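Local structure of putative S41 protease (Bacteroides fragilis NCTC 9343, 3K50) at residues Lys174-Phe179 with Asp210-Ala215; Arg214-Phe219 with Gln243-Met248; Phe227-Arg232 with Thr247-Ala252. The protein is probably a serine peptidase of family S41, combining a PDZ-like domain with a peptidase domain of the ClpP/crotonase clan, though its substrates are unknown. All coordinates share one frame; numbering follows the deposited sequence. Where two conformers were deposited one is given.

Interaction 1: Lys174-Phe179 with Asp210-Ala215; sequences KPVHRF and DDLRRA
Strand 176-184, an edge strand of the six-stranded mixed sheet in the peptidase part, here meets helix 207-221, which packs on one face of that sheet. The segments 176-179 and 210-215 run nearly parallel, at 12°, with their axes 9.6 Å apart at closest approach. V176 makes the first contact. Its CG1 is anti to the backbone N (chi1 175°), which leaves CG2 as the branch turned to the helix; V176 CG2 lies 3.9 Å from D211 CB and 3.8 Å from L212 N, so a single methyl rests on the helix backbone. A branched valine suits this place because it is short enough to let strand and helix close together. D211 adds a polar link beside this apolar touch: one water donates to D211 OD2 at 2.8 Å and accepts from V176 N at 3.2 Å, satisfying the amide through solvent rather than through a direct bond.

In the ClpP/crotonase clan helices pack on the faces of a central sheet; here the contact, only partly buried, joins helix 207-221 to the sheet's edge strand. One turn further along the helix, A215 meets F179. F179 was modelled in two conformers, and what follows holds for one of them alone and is less certain: F179 CE2 comes within 3.4 Å of A215 O, which lies at the ring edge near its plane, while F179 CD2 rests 4.0 Å from A215 CB. The small methyl of alanine lets the broad ring approach the helix. L212, beside V176, turns inward to L192 of the sheet and to L244 and M248 of helix 239-249, while H177 and R178 both face M193, forming a classic beta bulge.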
ATOM      1  N   LYS A 174       0.544 -10.986   4.920  1.00 36.85           N
ATOM      2  CA  LYS A 174       0.853 -10.260   6.172  1.00 37.77           C
ATOM      3  C   LYS A 174       1.505  -8.868   5.939  1.00 36.01           C
ATOM      4  O   LYS A 174       2.401  -8.713   5.112  1.00 34.95           O
ATOM      5  CB  LYS A 174       1.721 -11.167   7.056  1.00 38.30           C
ATOM      6  CG  LYS A 174       0.905 -12.412   7.550  1.00 43.87           C
ATOM      7  CD  LYS A 174       1.701 -13.402   8.457  1.00 44.55           C
ATOM      8  N   PRO A 175       1.041  -7.823   6.649  1.00 32.88           N
ATOM      9  CA  PRO A 175       1.644  -6.507   6.390  1.00 33.70           C
ATOM     10  C   PRO A 175       3.154  -6.331   6.630  1.00 29.63           C
ATOM     11  O   PRO A 175       3.792  -5.590   5.859  1.00 30.27           O
ATOM     12  CB  PRO A 175       0.890  -5.575   7.349  1.00 34.19           C
ATOM     13  CG  PRO A 175      -0.327  -6.310   7.732  1.00 38.24           C
ATOM     14  CD  PRO A 175      -0.030  -7.750   7.641  1.00 31.81           C
ATOM     15  N   VAL A 176       3.707  -6.961   7.669  1.00 29.59           N
ATOM     16  CA  VAL A 176       5.143  -6.871   7.950  1.00 29.59           C
ATOM     17  C   VAL A 176       5.819  -7.804   6.962  1.00 29.84           C
ATOM     18  O   VAL A 176       6.006  -9.009   7.221  1.00 30.45           O
ATOM     19  CB  VAL A 176       5.488  -7.244   9.367  1.00 29.42           C
ATOM     20  CG1 VAL A 176       6.999  -7.257   9.557  1.00 32.80           C
ATOM     21  CG2 VAL A 176       4.834  -6.271  10.353  1.00 25.03           C
ATOM     22  N   HIS A 177       6.142  -7.246   5.808  1.00 30.09           N
ATOM     23  CA  HIS A 177       6.665  -8.056   4.666  1.00 29.49           C
ATOM     24  C   HIS A 177       8.123  -8.359   4.694  1.00 32.13           C
ATOM     25  O   HIS A 177       8.549  -9.463   4.345  1.00 29.23           O
ATOM     26  CB  HIS A 177       6.325  -7.341   3.364  1.00 33.13           C
ATOM     27  CG  HIS A 177       6.686  -8.113   2.142  1.00 32.88           C
ATOM     28  ND1 HIS A 177       6.097  -9.317   1.825  1.00 33.44           N
ATOM     29  CD2 HIS A 177       7.595  -7.860   1.171  1.00 32.50           C
ATOM     30  CE1 HIS A 177       6.623  -9.758   0.693  1.00 38.40           C
ATOM     31  NE2 HIS A 177       7.535  -8.892   0.278  1.00 26.85           N
ATOM     32  N   ARG A 178       8.919  -7.402   5.121  1.00 32.13           N
ATOM     33  CA  ARG A 178      10.350  -7.644   5.238  1.00 31.95           C
ATOM     34  C   ARG A 178      10.939  -6.682   6.300  1.00 33.38           C
ATOM     35  O   ARG A 178      10.510  -5.515   6.402  1.00 32.50           O
ATOM     36  CB  ARG A 178      11.041  -7.438   3.880  1.00 33.85           C
ATOM     37  CG  ARG A 178      12.184  -8.451   3.530  1.00 50.62           C
ATOM     38  CD  ARG A 178      11.649  -9.877   3.266  1.00 55.16           C
ATOM     39  NE  ARG A 178      11.415 -10.318   1.863  1.00 54.32           N
ATOM     40  CZ  ARG A 178      10.484 -11.216   1.470  1.00 51.58           C
ATOM     41  NH1 ARG A 178       9.507 -11.656   2.284  1.00 48.09           N
ATOM     42  NH2 ARG A 178      10.443 -11.581   0.195  1.00 58.04           N
ATOM     43  N   PHE A 179      11.952  -7.213   6.990  0.50 30.61           N
ATOM     44  CA  PHE A 179      12.682  -6.610   8.109  0.50 31.57           C
ATOM     45  C   PHE A 179      14.177  -6.733   7.945  0.50 33.30           C
ATOM     46  O   PHE A 179      14.681  -7.789   7.526  0.50 29.43           O
ATOM     47  CB  PHE A 179      12.350  -7.400   9.380  0.50 30.36           C
ATOM     48  CG  PHE A 179      13.170  -7.028  10.603  0.50 28.62           C
ATOM     49  CD1 PHE A 179      14.413  -7.622  10.861  0.50 35.01           C
ATOM     50  CD2 PHE A 179      12.658  -6.125  11.539  0.50 26.03           C
ATOM     51  CE1 PHE A 179      15.167  -7.299  12.030  0.50 24.49           C
ATOM     52  CE2 PHE A 179      13.383  -5.806  12.694  0.50 29.54           C
ATOM     53  CZ  PHE A 179      14.659  -6.405  12.929  0.50 29.86           C
ATOM     54  N   ASP A 210       0.879  -6.657  16.572  1.00 32.23           N
ATOM     55  CA  ASP A 210       1.884  -7.287  17.448  1.00 32.04           C
ATOM     56  C   ASP A 210       3.134  -7.721  16.656  1.00 30.15           C
ATOM     57  O   ASP A 210       4.228  -7.695  17.189  1.00 29.58           O
ATOM     58  CB  ASP A 210       1.273  -8.400  18.343  1.00 31.35           C
ATOM     59  CG  ASP A 210       0.409  -7.805  19.480  1.00 37.00           C
ATOM     60  OD1 ASP A 210       0.662  -6.642  19.844  1.00 37.58           O
ATOM     61  OD2 ASP A 210      -0.518  -8.456  20.010  1.00 39.40           O
ATOM     62  N   ASP A 211       2.964  -8.152  15.412  1.00 32.97           N
ATOM     63  CA  ASP A 211       4.111  -8.416  14.529  1.00 29.05           C
ATOM     64  C   ASP A 211       4.899  -7.111  14.365  1.00 29.11           C
ATOM     65  O   ASP A 211       6.123  -7.113  14.351  1.00 31.43           O
ATOM     66  CB  ASP A 211       3.668  -8.836  13.121  1.00 28.45           C
ATOM     67  CG  ASP A 211       3.075 -10.195  13.073  1.00 36.98           C
ATOM     68  OD1 ASP A 211       3.397 -11.011  13.966  1.00 35.58           O
ATOM     69  OD2 ASP A 211       2.297 -10.471  12.123  1.00 40.22           O
ATOM     70  N   LEU A 212       4.185  -6.011  14.136  1.00 27.07           N
ATOM     71  CA  LEU A 212       4.857  -4.687  13.980  1.00 28.49           C
ATOM     72  C   LEU A 212       5.627  -4.296  15.258  1.00 27.43           C
ATOM     73  O   LEU A 212       6.778  -3.860  15.191  1.00 27.30           O
ATOM     74  CB  LEU A 212       3.852  -3.588  13.582  1.00 24.71           C
ATOM     75  CG  LEU A 212       4.321  -2.175  13.257  1.00 30.08           C
ATOM     76  CD1 LEU A 212       5.165  -2.171  11.985  1.00 24.97           C
ATOM     77  CD2 LEU A 212       3.144  -1.210  13.064  1.00 25.37           C
ATOM     78  N   ARG A 213       5.009  -4.485  16.421  1.00 27.81           N
ATOM     79  CA  ARG A 213       5.654  -4.212  17.681  1.00 28.40           C
ATOM     80  C   ARG A 213       6.897  -5.030  17.818  1.00 32.99           C
ATOM     81  O   ARG A 213       7.906  -4.558  18.360  1.00 30.13           O
ATOM     82  CB  ARG A 213       4.749  -4.534  18.871  1.00 28.57           C
ATOM     83  CG  ARG A 213       3.614  -3.537  19.048  1.00 28.82           C
ATOM     84  CD  ARG A 213       2.716  -3.877  20.194  1.00 27.10           C
ATOM     85  NE  ARG A 213       1.656  -2.835  20.335  1.00 25.97           N
ATOM     86  CZ  ARG A 213       0.367  -2.940  19.938  1.00 39.37           C
ATOM     87  NH1 ARG A 213      -0.116  -4.032  19.370  1.00 32.83           N
ATOM     88  NH2 ARG A 213      -0.472  -1.916  20.090  1.00 32.18           N
ATOM     89  N   ARG A 214       6.817  -6.275  17.383  1.00 31.53           N
ATOM     90  CA  ARG A 214       7.936  -7.189  17.553  1.00 31.32           C
ATOM     91  C   ARG A 214       9.139  -6.731  16.755  1.00 30.38           C
ATOM     92  O   ARG A 214      10.247  -6.860  17.234  1.00 33.94           O
ATOM     93  CB  ARG A 214       7.518  -8.601  17.158  1.00 35.71           C
ATOM     94  CG  ARG A 214       8.587  -9.669  17.451  1.00 41.97           C
ATOM     95  CD  ARG A 214       8.022 -11.072  17.679  1.00 64.20           C
ATOM     96  NE  ARG A 214       7.014 -11.460  16.693  1.00 76.17           N
ATOM     97  CZ  ARG A 214       5.682 -11.400  16.848  1.00 78.70           C
ATOM     98  NH1 ARG A 214       5.075 -10.978  17.973  1.00 71.91           N
ATOM     99  NH2 ARG A 214       4.928 -11.783  15.839  1.00 78.99           N
ATOM    100  N   ALA A 215       8.896  -6.253  15.535  1.00 28.64           N
ATOM    101  CA  ALA A 215       9.899  -5.699  14.659  1.00 30.57           C
ATOM    102  C   ALA A 215      10.561  -4.475  15.348  1.00 32.54           C
ATOM    103  O   ALA A 215      11.794  -4.349  15.378  1.00 30.72           O
ATOM    104  CB  ALA A 215       9.221  -5.262  13.309  1.00 27.99           C
TER
HETATM  105  O   HOH W   1       2.706  -9.145   9.709  1.00 38.25           O

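Interaction 2: Arg214-Phe219 with Gln243-Met248; sequences RAFRDF and QLLCTM
The carbonyl Q243 O is gripped twice by T247: T247 N donates to Q243 O at 3.0 Å, as the helix requires, and T247 OG1 donates to the same Q243 O at 2.9 Å, the two approaching from opposite faces of the carbonyl plane. Threonine suits this place because its hydroxyl can fold back on the preceding turn of its own helix; T247 OG1 also accepts from N278 N, so the buried hydroxyl is used in both senses.

The face of this helix turned to helix 207-221 is apolar instead. F216 is its main partner there, a flat ring offered to two residues of segment 243-248. M248, a selenomethionine, starts with its CG anti to the carbonyl carbon (chi1 -69°) and bends at chi3, which brings the terminal methyl over the ring: M248 CE stands 4.2 Å from the centroid of the F216 ring, 27° off the ring normal, a CH-pi contact over one face. Its selenium sits more obliquely, M248 SE lying 4.8 Å from that centroid in a Met-aromatic contact. Nearer the backbone, M248 CB reaches to 3.6 Å from F216 CD2. The flexible chain thus wraps the base of the ring, CB at one flank and CE over the face. L245, its side chain at about a right angle to that of F216, brings CD1 obliquely to the ring's far end, where L245 CD1 touches F216 CZ at 3.7 Å. All three residues are buried; L288 also leans on F216, and the ring of F227, from strand 226-230, meets that of F216. Helices 207-221 and 239-249 thus lie side by side on the mixed sheet, an arrangement consistent with the ClpP/crotonase clan.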
ATOM      1  N   ARG A 214       6.817  -6.275  17.383  1.00 31.53           N
ATOM      2  CA  ARG A 214       7.936  -7.189  17.553  1.00 31.32           C
ATOM      3  C   ARG A 214       9.139  -6.731  16.755  1.00 30.38           C
ATOM      4  O   ARG A 214      10.247  -6.860  17.234  1.00 33.94           O
ATOM      5  CB  ARG A 214       7.518  -8.601  17.158  1.00 35.71           C
ATOM      6  CG  ARG A 214       8.587  -9.669  17.451  1.00 41.97           C
ATOM      7  CD  ARG A 214       8.022 -11.072  17.679  1.00 64.20           C
ATOM      8  NE  ARG A 214       7.014 -11.460  16.693  1.00 76.17           N
ATOM      9  CZ  ARG A 214       5.682 -11.400  16.848  1.00 78.70           C
ATOM     10  NH1 ARG A 214       5.075 -10.978  17.973  1.00 71.91           N
ATOM     11  NH2 ARG A 214       4.928 -11.783  15.839  1.00 78.99           N
ATOM     12  N   ALA A 215       8.896  -6.253  15.535  1.00 28.64           N
ATOM     13  CA  ALA A 215       9.899  -5.699  14.659  1.00 30.57           C
ATOM     14  C   ALA A 215      10.561  -4.475  15.348  1.00 32.54           C
ATOM     15  O   ALA A 215      11.794  -4.349  15.378  1.00 30.72           O
ATOM     16  CB  ALA A 215       9.221  -5.262  13.309  1.00 27.99           C
ATOM     17  N   PHE A 216       9.737  -3.585  15.920  1.00 30.22           N
ATOM     18  CA  PHE A 216      10.294  -2.384  16.578  1.00 32.00           C
ATOM     19  C   PHE A 216      11.128  -2.752  17.851  1.00 34.62           C
ATOM     20  O   PHE A 216      12.182  -2.170  18.106  1.00 31.57           O
ATOM     21  CB  PHE A 216       9.202  -1.350  16.815  1.00 31.21           C
ATOM     22  CG  PHE A 216       8.974  -0.444  15.651  1.00 30.40           C
ATOM     23  CD1 PHE A 216       8.337  -0.893  14.503  1.00 37.47           C
ATOM     24  CD2 PHE A 216       9.453   0.836  15.663  1.00 28.52           C
ATOM     25  CE1 PHE A 216       8.212  -0.070  13.411  1.00 34.11           C
ATOM     26  CE2 PHE A 216       9.265   1.691  14.608  1.00 31.60           C
ATOM     27  CZ  PHE A 216       8.653   1.241  13.470  1.00 32.80           C
ATOM     28  N   ARG A 217      10.686  -3.743  18.616  1.00 31.26           N
ATOM     29  CA  ARG A 217      11.470  -4.220  19.713  1.00 32.90           C
ATOM     30  C   ARG A 217      12.861  -4.695  19.205  1.00 30.41           C
ATOM     31  O   ARG A 217      13.873  -4.383  19.816  1.00 28.26           O
ATOM     32  CB  ARG A 217      10.747  -5.376  20.395  1.00 30.52           C
ATOM     33  CG  ARG A 217      11.453  -5.907  21.686  1.00 35.08           C
ATOM     34  CD  ARG A 217      10.958  -7.320  22.037  1.00 44.57           C
ATOM     35  NE  ARG A 217      11.166  -8.219  20.900  1.00 61.57           N
ATOM     36  CZ  ARG A 217      10.889  -9.520  20.872  1.00 68.56           C
ATOM     37  NH1 ARG A 217      10.408 -10.137  21.948  1.00 64.02           N
ATOM     38  NH2 ARG A 217      11.132 -10.207  19.753  1.00 69.20           N
ATOM     39  N   ASP A 218      12.892  -5.446  18.104  1.00 29.78           N
ATOM     40  CA  ASP A 218      14.138  -5.941  17.495  1.00 31.74           C
ATOM     41  C   ASP A 218      14.982  -4.762  16.997  1.00 30.99           C
ATOM     42  O   ASP A 218      16.203  -4.745  17.181  1.00 28.63           O
ATOM     43  CB  ASP A 218      13.851  -6.919  16.347  1.00 33.92           C
ATOM     44  CG  ASP A 218      13.278  -8.271  16.821  1.00 38.50           C
ATOM     45  OD1 ASP A 218      13.260  -8.544  18.063  1.00 42.16           O
ATOM     46  OD2 ASP A 218      12.848  -9.048  15.935  1.00 43.03           O
ATOM     47  N   PHE A 219      14.328  -3.741  16.444  1.00 35.52           N
ATOM     48  CA  PHE A 219      15.068  -2.559  16.033  1.00 33.11           C
ATOM     49  C   PHE A 219      15.748  -1.871  17.205  1.00 34.56           C
ATOM     50  O   PHE A 219      16.888  -1.481  17.077  1.00 29.93           O
ATOM     51  CB  PHE A 219      14.203  -1.553  15.313  1.00 36.27           C
ATOM     52  CG  PHE A 219      13.772  -1.993  13.928  1.00 30.08           C
ATOM     53  CD1 PHE A 219      14.666  -2.603  13.050  1.00 38.68           C
ATOM     54  CD2 PHE A 219      12.500  -1.746  13.496  1.00 37.06           C
ATOM     55  CE1 PHE A 219      14.267  -2.974  11.791  1.00 37.36           C
ATOM     56  CE2 PHE A 219      12.088  -2.125  12.213  1.00 40.07           C
ATOM     57  CZ  PHE A 219      12.962  -2.751  11.382  1.00 36.98           C
ATOM     58  N   GLN A 243      -1.348   5.365  13.695  1.00 28.56           N
ATOM     59  CA  GLN A 243      -1.020   5.980  14.956  1.00 29.54           C
ATOM     60  C   GLN A 243       0.013   5.153  15.660  1.00 27.47           C
ATOM     61  O   GLN A 243       0.916   5.703  16.236  1.00 31.28           O
ATOM     62  CB  GLN A 243      -2.279   6.122  15.829  1.00 28.51           C
ATOM     63  CG  GLN A 243      -2.017   6.851  17.152  1.00 31.86           C
ATOM     64  CD  GLN A 243      -3.213   6.858  18.075  1.00 32.17           C
ATOM     65  OE1 GLN A 243      -4.123   6.047  17.910  1.00 30.75           O
ATOM     66  NE2 GLN A 243      -3.194   7.735  19.079  1.00 31.81           N
ATOM     67  N   LEU A 244      -0.161   3.842  15.689  1.00 26.55           N
ATOM     68  CA  LEU A 244       0.826   2.949  16.334  1.00 26.58           C
ATOM     69  C   LEU A 244       2.244   3.120  15.720  1.00 28.80           C
ATOM     70  O   LEU A 244       3.217   3.400  16.432  1.00 28.58           O
ATOM     71  CB  LEU A 244       0.377   1.478  16.232  1.00 29.88           C
ATOM     72  CG  LEU A 244       1.375   0.396  16.719  1.00 27.45           C
ATOM     73  CD1 LEU A 244       1.767   0.594  18.178  1.00 25.16           C
ATOM     74  CD2 LEU A 244       0.898  -1.014  16.493  1.00 26.01           C
ATOM     75  N   LEU A 245       2.311   3.028  14.390  1.00 26.61           N
ATOM     76  CA  LEU A 245       3.547   3.182  13.617  1.00 27.19           C
ATOM     77  C   LEU A 245       4.231   4.544  13.919  1.00 29.69           C
ATOM     78  O   LEU A 245       5.433   4.638  14.229  1.00 31.61           O
ATOM     79  CB  LEU A 245       3.230   3.042  12.122  1.00 25.80           C
ATOM     80  CG  LEU A 245       4.418   3.112  11.169  1.00 30.62           C
ATOM     81  CD1 LEU A 245       5.551   2.032  11.522  1.00 24.24           C
ATOM     82  CD2 LEU A 245       3.966   3.030   9.701  1.00 30.65           C
ATOM     83  N   CYS A 246       3.470   5.621  13.827  1.00 31.15           N
ATOM     84  CA  CYS A 246       4.024   6.927  14.135  1.00 24.80           C
ATOM     85  C   CYS A 246       4.548   7.056  15.518  1.00 25.63           C
ATOM     86  O   CYS A 246       5.587   7.673  15.728  1.00 26.42           O
ATOM     87  CB  CYS A 246       2.955   7.993  13.965  1.00 25.37           C
ATOM     88  SG  CYS A 246       2.497   8.272  12.209  1.00 29.79           S
ATOM     89  N   THR A 247       3.808   6.494  16.484  1.00 28.01           N
ATOM     90  CA  THR A 247       4.166   6.607  17.880  1.00 27.17           C
ATOM     91  C   THR A 247       5.541   5.953  18.084  1.00 30.67           C
ATOM     92  O   THR A 247       6.370   6.437  18.840  1.00 30.62           O
ATOM     93  CB  THR A 247       3.010   6.021  18.767  1.00 26.36           C
ATOM     94  OG1 THR A 247       1.856   6.914  18.716  1.00 31.22           O
ATOM     95  CG2 THR A 247       3.449   5.787  20.255  1.00 28.98           C
HETATM   96  N   MSE A 248       5.795   4.869  17.357  1.00 28.83           N
HETATM   97  CA  MSE A 248       7.024   4.122  17.553  1.00 26.42           C
HETATM   98  C   MSE A 248       8.236   4.691  16.781  1.00 28.99           C
HETATM   99  O   MSE A 248       9.383   4.411  17.152  1.00 34.47           O
HETATM  100  CB  MSE A 248       6.787   2.634  17.270  1.00 27.57           C
HETATM  101  CG  MSE A 248       5.901   1.911  18.299  1.00 24.28           C
HETATM  102 SE   MSE A 248       5.834  -0.007  18.293  0.75 23.48          SE
HETATM  103  CE  MSE A 248       5.191  -0.224  16.557  1.00 24.47           C
TER

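Interaction 3: Phe227-Arg232 with Thr247-Ala252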
ATOM      1  N   PHE A 227      16.303   5.144   9.775  1.00 30.24           N
ATOM      2  CA  PHE A 227      15.166   4.282   9.397  1.00 30.04           C
ATOM      3  C   PHE A 227      14.636   4.525   7.957  1.00 30.05           C
ATOM      4  O   PHE A 227      14.424   5.654   7.496  1.00 29.69           O
ATOM      5  CB  PHE A 227      14.050   4.443  10.440  1.00 30.13           C
ATOM      6  CG  PHE A 227      13.074   3.295  10.505  1.00 31.27           C
ATOM      7  CD1 PHE A 227      12.054   3.157   9.568  1.00 33.68           C
ATOM      8  CD2 PHE A 227      13.131   2.386  11.540  1.00 37.85           C
ATOM      9  CE1 PHE A 227      11.160   2.106   9.633  1.00 33.62           C
ATOM     10  CE2 PHE A 227      12.234   1.351  11.624  1.00 32.50           C
ATOM     11  CZ  PHE A 227      11.259   1.185  10.677  1.00 34.23           C
ATOM     12  N   VAL A 228      14.445   3.418   7.248  1.00 30.59           N
ATOM     13  CA  VAL A 228      13.866   3.421   5.918  1.00 30.32           C
ATOM     14  C   VAL A 228      12.539   2.635   6.000  1.00 30.12           C
ATOM     15  O   VAL A 228      12.542   1.418   6.223  1.00 27.50           O
ATOM     16  CB  VAL A 228      14.784   2.777   4.903  1.00 31.31           C
ATOM     17  CG1 VAL A 228      14.124   2.760   3.532  1.00 24.09           C
ATOM     18  CG2 VAL A 228      16.127   3.504   4.871  1.00 24.23           C
ATOM     19  N   LEU A 229      11.425   3.353   5.908  1.00 32.57           N
ATOM     20  CA  LEU A 229      10.080   2.767   5.909  1.00 28.98           C
ATOM     21  C   LEU A 229       9.598   2.644   4.434  1.00 28.50           C
ATOM     22  O   LEU A 229       9.323   3.648   3.776  1.00 29.27           O
ATOM     23  CB  LEU A 229       9.148   3.652   6.725  1.00 30.28           C
ATOM     24  CG  LEU A 229       7.657   3.312   6.814  1.00 23.76           C
ATOM     25  CD1 LEU A 229       7.403   2.084   7.608  1.00 24.72           C
ATOM     26  CD2 LEU A 229       6.876   4.552   7.437  1.00 23.91           C
ATOM     27  N   ASP A 230       9.497   1.404   3.942  1.00 29.37           N
ATOM     28  CA  ASP A 230       9.157   1.123   2.559  1.00 31.21           C
ATOM     29  C   ASP A 230       7.631   0.937   2.432  1.00 29.56           C
ATOM     30  O   ASP A 230       7.079  -0.092   2.796  1.00 28.82           O
ATOM     31  CB  ASP A 230       9.990  -0.112   2.114  1.00 31.87           C
ATOM     32  CG  ASP A 230       9.929  -0.380   0.640  1.00 31.59           C
ATOM     33  OD1 ASP A 230       9.052   0.175  -0.049  1.00 26.12           O
ATOM     34  OD2 ASP A 230      10.796  -1.144   0.141  1.00 28.63           O
ATOM     35  N   LEU A 231       6.946   1.993   1.971  1.00 29.42           N
ATOM     36  CA  LEU A 231       5.505   2.002   1.759  1.00 27.60           C
ATOM     37  C   LEU A 231       5.173   2.004   0.258  1.00 30.84           C
ATOM     38  O   LEU A 231       4.091   2.374  -0.187  1.00 32.64           O
ATOM     39  CB  LEU A 231       4.948   3.267   2.391  1.00 30.26           C
ATOM     40  CG  LEU A 231       5.153   3.476   3.878  1.00 29.04           C
ATOM     41  CD1 LEU A 231       4.484   4.824   4.389  1.00 22.71           C
ATOM     42  CD2 LEU A 231       4.655   2.253   4.676  1.00 24.62           C
ATOM     43  N   ARG A 232       6.097   1.565  -0.559  1.00 31.91           N
ATOM     44  CA  ARG A 232       5.898   1.740  -1.989  1.00 28.95           C
ATOM     45  C   ARG A 232       4.635   1.164  -2.624  1.00 28.54           C
ATOM     46  O   ARG A 232       4.192   1.694  -3.657  1.00 29.28           O
ATOM     47  CB  ARG A 232       7.135   1.264  -2.781  1.00 29.41           C
ATOM     48  CG  ARG A 232       7.262  -0.225  -2.951  1.00 28.47           C
ATOM     49  CD  ARG A 232       8.534  -0.533  -3.708  1.00 26.13           C
ATOM     50  NE  ARG A 232       9.709  -0.430  -2.857  1.00 28.84           N
ATOM     51  CZ  ARG A 232      10.979  -0.514  -3.266  1.00 28.85           C
ATOM     52  NH1 ARG A 232      11.289  -0.597  -4.562  1.00 30.33           N
ATOM     53  NH2 ARG A 232      11.957  -0.439  -2.354  1.00 27.08           N
ATOM     54  N   THR A 247       3.808   6.494  16.484  1.00 28.01           N
ATOM     55  CA  THR A 247       4.166   6.607  17.880  1.00 27.17           C
ATOM     56  C   THR A 247       5.541   5.953  18.084  1.00 30.67           C
ATOM     57  O   THR A 247       6.370   6.437  18.840  1.00 30.62           O
ATOM     58  CB  THR A 247       3.010   6.021  18.767  1.00 26.36           C
ATOM     59  OG1 THR A 247       1.856   6.914  18.716  1.00 31.22           O
ATOM     60  CG2 THR A 247       3.449   5.787  20.255  1.00 28.98           C
HETATM   61  N   MSE A 248       5.795   4.869  17.357  1.00 28.83           N
HETATM   62  CA  MSE A 248       7.024   4.122  17.553  1.00 26.42           C
HETATM   63  C   MSE A 248       8.236   4.691  16.781  1.00 28.99           C
HETATM   64  O   MSE A 248       9.383   4.411  17.152  1.00 34.47           O
HETATM   65  CB  MSE A 248       6.787   2.634  17.270  1.00 27.57           C
HETATM   66  CG  MSE A 248       5.901   1.911  18.299  1.00 24.28           C
HETATM   67 SE   MSE A 248       5.834  -0.007  18.293  0.75 23.48          SE
HETATM   68  CE  MSE A 248       5.191  -0.224  16.557  1.00 24.47           C
ATOM     69  N   LEU A 249       8.012   5.511  15.759  1.00 31.75           N
ATOM     70  CA  LEU A 249       9.122   6.120  14.995  1.00 31.05           C
ATOM     71  C   LEU A 249       9.553   7.451  15.579  1.00 33.87           C
ATOM     72  O   LEU A 249      10.712   7.798  15.507  1.00 38.67           O
ATOM     73  CB  LEU A 249       8.714   6.366  13.533  1.00 28.06           C
ATOM     74  CG  LEU A 249       8.452   5.179  12.630  1.00 26.76           C
ATOM     75  CD1 LEU A 249       7.654   5.496  11.347  1.00 26.04           C
ATOM     76  CD2 LEU A 249       9.886   4.586  12.266  1.00 27.47           C
ATOM     77  N   ALA A 250       8.632   8.140  16.250  1.00 28.55           N
ATOM     78  CA  ALA A 250       8.829   9.526  16.592  1.00 29.98           C
ATOM     79  C   ALA A 250       9.927   9.813  17.611  1.00 29.15           C
ATOM     80  O   ALA A 250      10.309   8.924  18.398  1.00 31.39           O
ATOM     81  CB  ALA A 250       7.534  10.096  17.109  1.00 28.06           C
ATOM     82  N   PRO A 251      10.408  11.060  17.633  1.00 30.08           N
ATOM     83  CA  PRO A 251      11.308  11.399  18.729  1.00 29.56           C
ATOM     84  C   PRO A 251      10.564  11.218  20.042  1.00 28.34           C
ATOM     85  O   PRO A 251       9.375  11.609  20.172  1.00 33.62           O
ATOM     86  CB  PRO A 251      11.577  12.894  18.520  1.00 30.51           C
ATOM     87  CG  PRO A 251      11.253  13.171  17.077  1.00 34.00           C
ATOM     88  CD  PRO A 251      10.190  12.199  16.701  1.00 32.71           C
ATOM     89  N   ALA A 252      11.264  10.697  21.024  1.00 31.73           N
ATOM     90  CA  ALA A 252      10.745  10.413  22.353  1.00 29.69           C
ATOM     91  C   ALA A 252      10.188  11.661  23.070  1.00 34.56           C
ATOM     92  O   ALA A 252       9.225  11.580  23.827  1.00 37.17           O
ATOM     93  CB  ALA A 252      11.875   9.750  23.175  1.00 27.21           C
TER
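With CG of F227 anti to the backbone N (chi1 -158°) and CG of L249 anti to the carbonyl carbon (chi1 -67°), the ring reaches out from strand 226-230 and the leucine from the last turn of helix 239-249 until they meet at about a right angle. One methyl does the touching: L249 CD2 stands 3.7 Å from the centroid of the F227 ring, only 7° off its normal, an almost axial CH-pi contact that brings it close to all six ring carbons. The other branch continues along the strand, L249 CD1 lying 4.1 Å from L229 CD2. A leucine fork suits this place, since each tine serves a different residue. L229 CB in turn sits at the edge of the F227 ring, in its plane, which probably limits the ring's rotation.

Strand 226-230 is an inner strand of the mixed sheet, and helix 239-249 belongs to the long parallel crossover that leads on to its neighbour 292-297. Both F227 and L229 point to the helix layer, while V228, between them, packs on helix 388-398. Beyond the strand, R232 grips D230 side-on: R232 NE meets the syn lone pair of D230 OD1 at 2.9 Å, and R232 NH2 meets D230 OD2 at 2.8 Å. Y191 shares that second oxygen, and E372 and E387 engage R232 NH1.

In the fold
Interactions 1 and 2, and likewise 2 and 3, lie on the same side of the chain's centre, and all three belong to the peptidase part, stacking helices on the mixed sheet. Interactions 1 and 2 have centres about 9 Å apart and share helix 207-221; interactions 2 and 3 are about 8 Å apart and share helix 239-249; interactions 1 and 3, about 13 Å apart, both reach the sheet. Along the chain, interaction 1 closes before interaction 3 opens, and interaction 2 begins where interaction 1 ends. F216 touches L249, and R213 packs on L244, so the contacts are joined through side-chain packing into one region where the two helices cover the sheet.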